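Local coordinates for RING finger protein unkempt homolog (Mus musculus, PDB 5ELH) that binds specific mRNA sequences through clustered CCCH zinc fingers and represses translation, a control that shapes the early morphology of cortical neurons, at residues R41-I46 / E73-P78; G51-S56 / Y91-Y96. All blocks are in the same frame, centred on the assembly; numbering follows the deposited sequence.

Contact 1 of 2, residues R41-I46 / E73-P78; sequences RRRRSI and EGDECP. With ZN (zinc ion), chain E.
Two arginines from one loop, R41 and R43, reach into the zinc-binding loop of a CCCH finger, and R43 bonds to the carbonyl of a metal ligand. R43 NH1 donates to C77 O at 2.8 Å, in the guanidinium plane and on a lone pair of the carbonyl. C77 SG binds the zinc ion at 2.3 Å; C61, C71 and H81 complete the site. R43 NE and NH2 have partners too, E88 and F79 O, so the guanidinium is fixed in rotation. The R43 chain runs alongside D75 in the opposite sense, with CG 3.4 Å from D75 OD1. R41 crosses D75 at about a right angle. Its chain is extended from CG to NE, and NH2 at the end donates to the syn lone pair of D75 OD1 at 2.8 Å, a nearly straight salt bridge (167°). The two flat groups are almost coplanar, 14° apart. A water links D75 OD2 to R41 NH2, weakly on the arginine side. D75 is exposed, whereas R43 is buried. Loop 41-46 runs between the finger and two helices: R44 touches helix 3-10, and R42 rests on helix 87-90.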
loop_
_atom_site.group_PDB
_atom_site.type_symbol
_atom_site.label_atom_id
_atom_site.label_comp_id
_atom_site.label_asym_id
_atom_site.label_seq_id
_atom_site.Cartn_x
_atom_site.Cartn_y
_atom_site.Cartn_z
ATOM N N ARG A 41 -6.298 14.752 6.164
ATOM C CA ARG A 41 -6.391 13.306 6.144
ATOM C C ARG A 41 -7.706 12.888 5.504
ATOM O O ARG A 41 -8.749 13.446 5.825
ATOM C CB ARG A 41 -6.306 12.759 7.573
ATOM C CG ARG A 41 -6.615 11.272 7.717
ATOM C CD ARG A 41 -6.504 10.805 9.167
ATOM N NE ARG A 41 -6.967 9.427 9.328
ATOM C CZ ARG A 41 -8.217 9.071 9.630
ATOM N NH1 ARG A 41 -9.163 9.983 9.827
ATOM N NH2 ARG A 41 -8.527 7.787 9.740
ATOM N N ARG A 42 -7.649 11.935 4.581
ATOM C CA ARG A 42 -8.867 11.291 4.099
ATOM C C ARG A 42 -8.937 9.834 4.552
ATOM O O ARG A 42 -7.916 9.150 4.674
ATOM C CB ARG A 42 -8.993 11.394 2.572
ATOM C CG ARG A 42 -7.871 10.758 1.800
ATOM C CD ARG A 42 -8.225 10.676 0.318
ATOM N NE ARG A 42 -9.096 9.546 0.014
ATOM C CZ ARG A 42 -8.681 8.362 -0.435
ATOM N NH1 ARG A 42 -7.388 8.118 -0.632
ATOM N NH2 ARG A 42 -9.568 7.419 -0.700
ATOM N N ARG A 43 -10.155 9.383 4.848
ATOM C CA ARG A 43 -10.431 7.970 5.039
ATOM C C ARG A 43 -10.596 7.293 3.684
ATOM O O ARG A 43 -11.281 7.810 2.811
ATOM C CB ARG A 43 -11.745 7.785 5.798
ATOM C CG ARG A 43 -11.803 8.439 7.163
ATOM C CD ARG A 43 -13.222 8.403 7.681
ATOM N NE ARG A 43 -14.109 9.286 6.929
ATOM C CZ ARG A 43 -15.437 9.222 6.953
ATOM N NH1 ARG A 43 -16.057 8.309 7.698
ATOM N NH2 ARG A 43 -16.152 10.074 6.235
ATOM N N ARG A 44 -9.973 6.132 3.527
ATOM C CA ARG A 44 -10.168 5.301 2.348
ATOM C C ARG A 44 -11.647 4.950 2.235
ATOM O O ARG A 44 -12.252 4.549 3.226
ATOM C CB ARG A 44 -9.345 4.022 2.492
ATOM C CG ARG A 44 -9.376 3.130 1.275
ATOM C CD ARG A 44 -8.659 1.803 1.510
ATOM N NE ARG A 44 -8.700 0.974 0.301
ATOM C CZ ARG A 44 -8.232 -0.268 0.210
ATOM N NH1 ARG A 44 -7.679 -0.853 1.264
ATOM N NH2 ARG A 44 -8.319 -0.926 -0.943
ATOM N N SER A 45 -12.239 5.136 1.054
ATOM C CA SER A 45 -13.616 4.679 0.834
ATOM C C SER A 45 -13.576 3.180 0.579
ATOM O O SER A 45 -12.591 2.664 0.055
ATOM C CB SER A 45 -14.313 5.430 -0.313
ATOM O OG SER A 45 -13.818 5.067 -1.599
ATOM N N ILE A 46 -14.653 2.489 0.959
ATOM C CA ILE A 46 -14.689 1.033 1.002
ATOM C C ILE A 46 -16.083 0.566 0.610
ATOM O O ILE A 46 -17.070 1.061 1.154
ATOM C CB ILE A 46 -14.481 0.497 2.450
ATOM C CG1 ILE A 46 -13.248 1.109 3.129
ATOM C CG2 ILE A 46 -14.400 -1.025 2.460
ATOM C CD1 ILE A 46 -11.931 0.630 2.595
ATOM N N GLU A 73 -17.545 10.382 15.134
ATOM C CA GLU A 73 -17.706 8.977 14.724
ATOM C C GLU A 73 -16.469 8.404 14.027
ATOM O O GLU A 73 -16.382 7.194 13.792
ATOM C CB GLU A 73 -18.937 8.796 13.832
ATOM C CG GLU A 73 -20.184 8.299 14.563
ATOM C CD GLU A 73 -20.926 9.398 15.305
ATOM O OE1 GLU A 73 -20.870 10.570 14.873
ATOM O OE2 GLU A 73 -21.577 9.080 16.326
ATOM N N GLY A 74 -15.512 9.268 13.706
ATOM C CA GLY A 74 -14.264 8.837 13.091
ATOM C C GLY A 74 -14.470 8.022 11.824
ATOM O O GLY A 74 -15.315 8.355 10.997
ATOM N N ASP A 75 -13.710 6.938 11.691
ATOM C CA ASP A 75 -13.758 6.100 10.501
ATOM C C ASP A 75 -15.124 5.448 10.288
ATOM O O ASP A 75 -15.416 4.984 9.190
ATOM C CB ASP A 75 -12.673 5.013 10.560
ATOM C CG ASP A 75 -11.266 5.565 10.334
ATOM O OD1 ASP A 75 -11.130 6.775 10.063
ATOM O OD2 ASP A 75 -10.295 4.784 10.422
ATOM N N GLU A 76 -15.952 5.405 11.334
ATOM C CA GLU A 76 -17.245 4.732 11.242
ATOM C C GLU A 76 -18.400 5.658 10.871
ATOM O O GLU A 76 -19.546 5.219 10.769
ATOM C CB GLU A 76 -17.560 4.003 12.550
ATOM C CG GLU A 76 -16.557 2.901 12.868
ATOM C CD GLU A 76 -16.344 1.954 11.692
ATOM O OE1 GLU A 76 -17.351 1.452 11.140
ATOM O OE2 GLU A 76 -15.172 1.727 11.307
ATOM N N CYS A 77 -18.103 6.930 10.654
ATOM C CA CYS A 77 -19.118 7.881 10.221
ATOM C C CYS A 77 -19.552 7.540 8.807
ATOM O O CYS A 77 -18.701 7.416 7.925
ATOM C CB CYS A 77 -18.576 9.304 10.245
ATOM S SG CYS A 77 -19.819 10.532 9.830
ATOM N N PRO A 78 -20.872 7.377 8.585
ATOM C CA PRO A 78 -21.354 6.996 7.253
ATOM C C PRO A 78 -21.497 8.159 6.283
ATOM O O PRO A 78 -21.969 7.959 5.156
ATOM C CB PRO A 78 -22.731 6.402 7.536
ATOM C CG PRO A 78 -23.205 7.134 8.742
ATOM C CD PRO A 78 -21.968 7.440 9.568
HETATM ZN ZN ZN E . -18.596 12.458 10.230
HETATM O O HOH W 1 -11.580 8.964 11.219
HETATM O O HOH W 2 -7.619 4.989 11.193
#

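Contact 2 of 2, residues G51-S56 / Y91-Y96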
loop_
_atom_site.group_PDB
_atom_site.type_symbol
_atom_site.label_atom_id
_atom_site.label_comp_id
_atom_site.label_asym_id
_atom_site.label_seq_id
_atom_site.Cartn_x
_atom_site.Cartn_y
_atom_site.Cartn_z
ATOM N N GLY A 51 -22.648 -4.363 -0.438
ATOM C CA GLY A 51 -22.804 -3.459 -1.561
ATOM C C GLY A 51 -22.894 -1.983 -1.199
ATOM O O GLY A 51 -22.927 -1.131 -2.091
ATOM N N THR A 52 -22.936 -1.671 0.096
ATOM C CA THR A 52 -23.010 -0.281 0.540
ATOM C C THR A 52 -21.598 0.235 0.819
ATOM O O THR A 52 -20.707 -0.545 1.124
ATOM C CB THR A 52 -23.871 -0.126 1.818
ATOM O OG1 THR A 52 -23.239 -0.805 2.909
ATOM C CG2 THR A 52 -25.276 -0.702 1.597
ATOM N N PHE A 53 -21.392 1.535 0.665
ATOM C CA PHE A 53 -20.099 2.158 0.970
ATOM C C PHE A 53 -19.977 2.417 2.462
ATOM O O PHE A 53 -20.984 2.630 3.135
ATOM C CB PHE A 53 -19.966 3.506 0.279
ATOM C CG PHE A 53 -19.667 3.418 -1.188
ATOM C CD1 PHE A 53 -18.625 2.638 -1.653
ATOM C CD2 PHE A 53 -20.426 4.127 -2.096
ATOM C CE1 PHE A 53 -18.344 2.572 -2.999
ATOM C CE2 PHE A 53 -20.158 4.056 -3.443
ATOM C CZ PHE A 53 -19.119 3.274 -3.896
ATOM N N ASN A 54 -18.747 2.455 2.974
ATOM C CA ASN A 54 -18.544 2.783 4.381
ATOM C C ASN A 54 -19.039 4.197 4.674
ATOM O O ASN A 54 -19.667 4.437 5.702
ATOM C CB ASN A 54 -17.092 2.579 4.819
ATOM C CG ASN A 54 -16.116 3.384 4.000
ATOM O OD1 ASN A 54 -16.392 3.741 2.851
ATOM N ND2 ASN A 54 -14.957 3.666 4.582
ATOM N N TYR A 55 -18.801 5.117 3.751
ATOM C CA TYR A 55 -19.396 6.442 3.831
ATOM C C TYR A 55 -19.816 6.965 2.462
ATOM O O TYR A 55 -19.233 6.602 1.435
ATOM C CB TYR A 55 -18.452 7.435 4.519
ATOM C CG TYR A 55 -17.142 7.728 3.796
ATOM C CD1 TYR A 55 -17.067 8.717 2.839
ATOM C CD2 TYR A 55 -15.976 7.040 4.116
ATOM C CE1 TYR A 55 -15.871 9.003 2.198
ATOM C CE2 TYR A 55 -14.782 7.307 3.481
ATOM C CZ TYR A 55 -14.734 8.295 2.518
ATOM O OH TYR A 55 -13.546 8.577 1.871
ATOM N N SER A 56 -20.819 7.836 2.474
ATOM C CA SER A 56 -21.424 8.374 1.264
ATOM C C SER A 56 -20.469 9.244 0.461
ATOM O O SER A 56 -19.673 9.990 1.027
ATOM C CB SER A 56 -22.646 9.209 1.643
ATOM O OG SER A 56 -23.108 9.965 0.543
ATOM N N TYR A 91 -11.413 11.327 -4.227
ATOM C CA TYR A 91 -10.683 10.063 -4.303
ATOM C C TYR A 91 -11.560 8.888 -3.874
ATOM O O TYR A 91 -11.069 7.796 -3.586
ATOM C CB TYR A 91 -9.384 10.148 -3.501
ATOM C CG TYR A 91 -8.476 11.195 -4.108
ATOM C CD1 TYR A 91 -8.554 12.520 -3.705
ATOM C CD2 TYR A 91 -7.603 10.873 -5.136
ATOM C CE1 TYR A 91 -7.761 13.486 -4.267
ATOM C CE2 TYR A 91 -6.809 11.828 -5.707
ATOM C CZ TYR A 91 -6.890 13.140 -5.274
ATOM O OH TYR A 91 -6.100 14.118 -5.837
ATOM N N HIS A 92 -12.862 9.125 -3.880
ATOM C CA HIS A 92 -13.849 8.092 -3.571
ATOM C C HIS A 92 -13.967 7.106 -4.734
ATOM O O HIS A 92 -13.807 7.482 -5.910
ATOM C CB HIS A 92 -15.205 8.750 -3.310
ATOM C CG HIS A 92 -16.141 7.932 -2.473
ATOM N ND1 HIS A 92 -16.750 6.782 -2.933
ATOM C CD2 HIS A 92 -16.599 8.120 -1.213
ATOM C CE1 HIS A 92 -17.521 6.284 -1.982
ATOM N NE2 HIS A 92 -17.458 7.084 -0.934
ATOM N N LEU A 93 -14.236 5.849 -4.395
ATOM C CA LEU A 93 -14.465 4.787 -5.384
ATOM C C LEU A 93 -15.533 5.161 -6.414
ATOM O O LEU A 93 -15.454 4.778 -7.577
ATOM C CB LEU A 93 -14.858 3.484 -4.677
ATOM C CG LEU A 93 -13.701 2.741 -4.004
ATOM C CD1 LEU A 93 -14.215 1.737 -2.976
ATOM C CD2 LEU A 93 -12.830 2.058 -5.048
ATOM N N ARG A 94 -16.503 5.955 -5.982
ATOM C CA ARG A 94 -17.611 6.385 -6.815
ATOM C C ARG A 94 -17.203 7.361 -7.909
ATOM O O ARG A 94 -17.777 7.350 -8.997
ATOM C CB ARG A 94 -18.673 7.047 -5.935
ATOM C CG ARG A 94 -19.804 7.729 -6.692
ATOM C CD ARG A 94 -20.584 6.741 -7.538
ATOM N NE ARG A 94 -21.704 7.385 -8.215
ATOM C CZ ARG A 94 -21.633 7.974 -9.402
ATOM N NH1 ARG A 94 -20.483 8.014 -10.073
ATOM N NH2 ARG A 94 -22.723 8.525 -9.922
ATOM N N TYR A 95 -16.229 8.211 -7.610
ATOM C CA TYR A 95 -15.940 9.368 -8.456
ATOM C C TYR A 95 -14.523 9.487 -9.017
ATOM O O TYR A 95 -14.336 10.092 -10.076
ATOM C CB TYR A 95 -16.282 10.645 -7.702
ATOM C CG TYR A 95 -17.758 10.875 -7.545
ATOM C CD1 TYR A 95 -18.583 10.951 -8.658
ATOM C CD2 TYR A 95 -18.331 11.029 -6.287
ATOM C CE1 TYR A 95 -19.925 11.173 -8.538
ATOM C CE2 TYR A 95 -19.693 11.248 -6.150
ATOM C CZ TYR A 95 -20.484 11.310 -7.281
ATOM O OH TYR A 95 -21.829 11.539 -7.182
ATOM N N TYR A 96 -13.528 8.926 -8.341
ATOM C CA TYR A 96 -12.139 9.099 -8.776
ATOM C C TYR A 96 -11.932 8.702 -10.242
ATOM O O TYR A 96 -12.266 7.593 -10.653
ATOM C CB TYR A 96 -11.199 8.300 -7.870
ATOM C CG TYR A 96 -9.738 8.405 -8.222
ATOM C CD1 TYR A 96 -9.050 9.607 -8.101
ATOM C CD2 TYR A 96 -9.036 7.294 -8.652
ATOM C CE1 TYR A 96 -7.707 9.698 -8.419
ATOM C CE2 TYR A 96 -7.693 7.374 -8.972
ATOM C CZ TYR A 96 -7.034 8.575 -8.848
ATOM O OH TYR A 96 -5.706 8.637 -9.166
#
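H92 stands edge-on to F53 and Y55, and the three rings form an aromatic cluster between two loops. The pair with F53 is T-shaped: H92 CE1 sits over the centre of the F53 ring, 3.5 Å above its plane, with the planes at 85°. The pair with Y55 is an offset edge-to-face stack. Here H92 CD2 comes within 3.6 Å of Y55 CE1, and the two side chains run antiparallel alongside each other. H92 CG lies anti to its backbone N (chi1 -157°), on the side of loop 51-56. Both ring nitrogens are used. NE2 donates to Y55 O at 3.0 Å in an almost straight bond (170°). ND1 accepts from R94 N. With NE2 as donor and ND1 as acceptor, the orientation of the ring is probably fixed. An alanine in place of H92 would probably leave Y55 O without this donor and open a gap against the F53 face. This buried part is tight; the rest is looser and partly exposed. L93 CB lies 4.0 Å from F53 CE1, and R94 CB is 4.2 Å from F53 CE2. The R94 chain then bends away to a salt bridge with E136. The contact joins the chain entering the finger of the C61, C71, C77 and H81 zinc site to that entering the finger of the C101, C111, C118 and H122 site. The Y55 side chain is about 8 Å from a bound zinc ion. Y55 OH, at the far end of its ring, hydrogen-bonds to R43 O.

How the contacts relate
The centres of contacts 1 and 2 lie 10 Å apart, and their segments alternate along the chain: 41-46, 51-56, 73-78, then 91-96. Helix 87-90 falls just before the last segment and borders both contacts. Besides the Y55 to R43 bond, I46 O lies 2.8 Å from N54 N, probably a hydrogen bond, and Y55 CB packs against C77 O. S45 OG also bonds to L93 N, so loop 41-46 meets both segments of contact 2. There are no strands, and the interleaved loops bring the sequence after the first zinc site, the second zinc site and the lead into the third together. This is consistent with fingers held as one compact RNA-binding cluster.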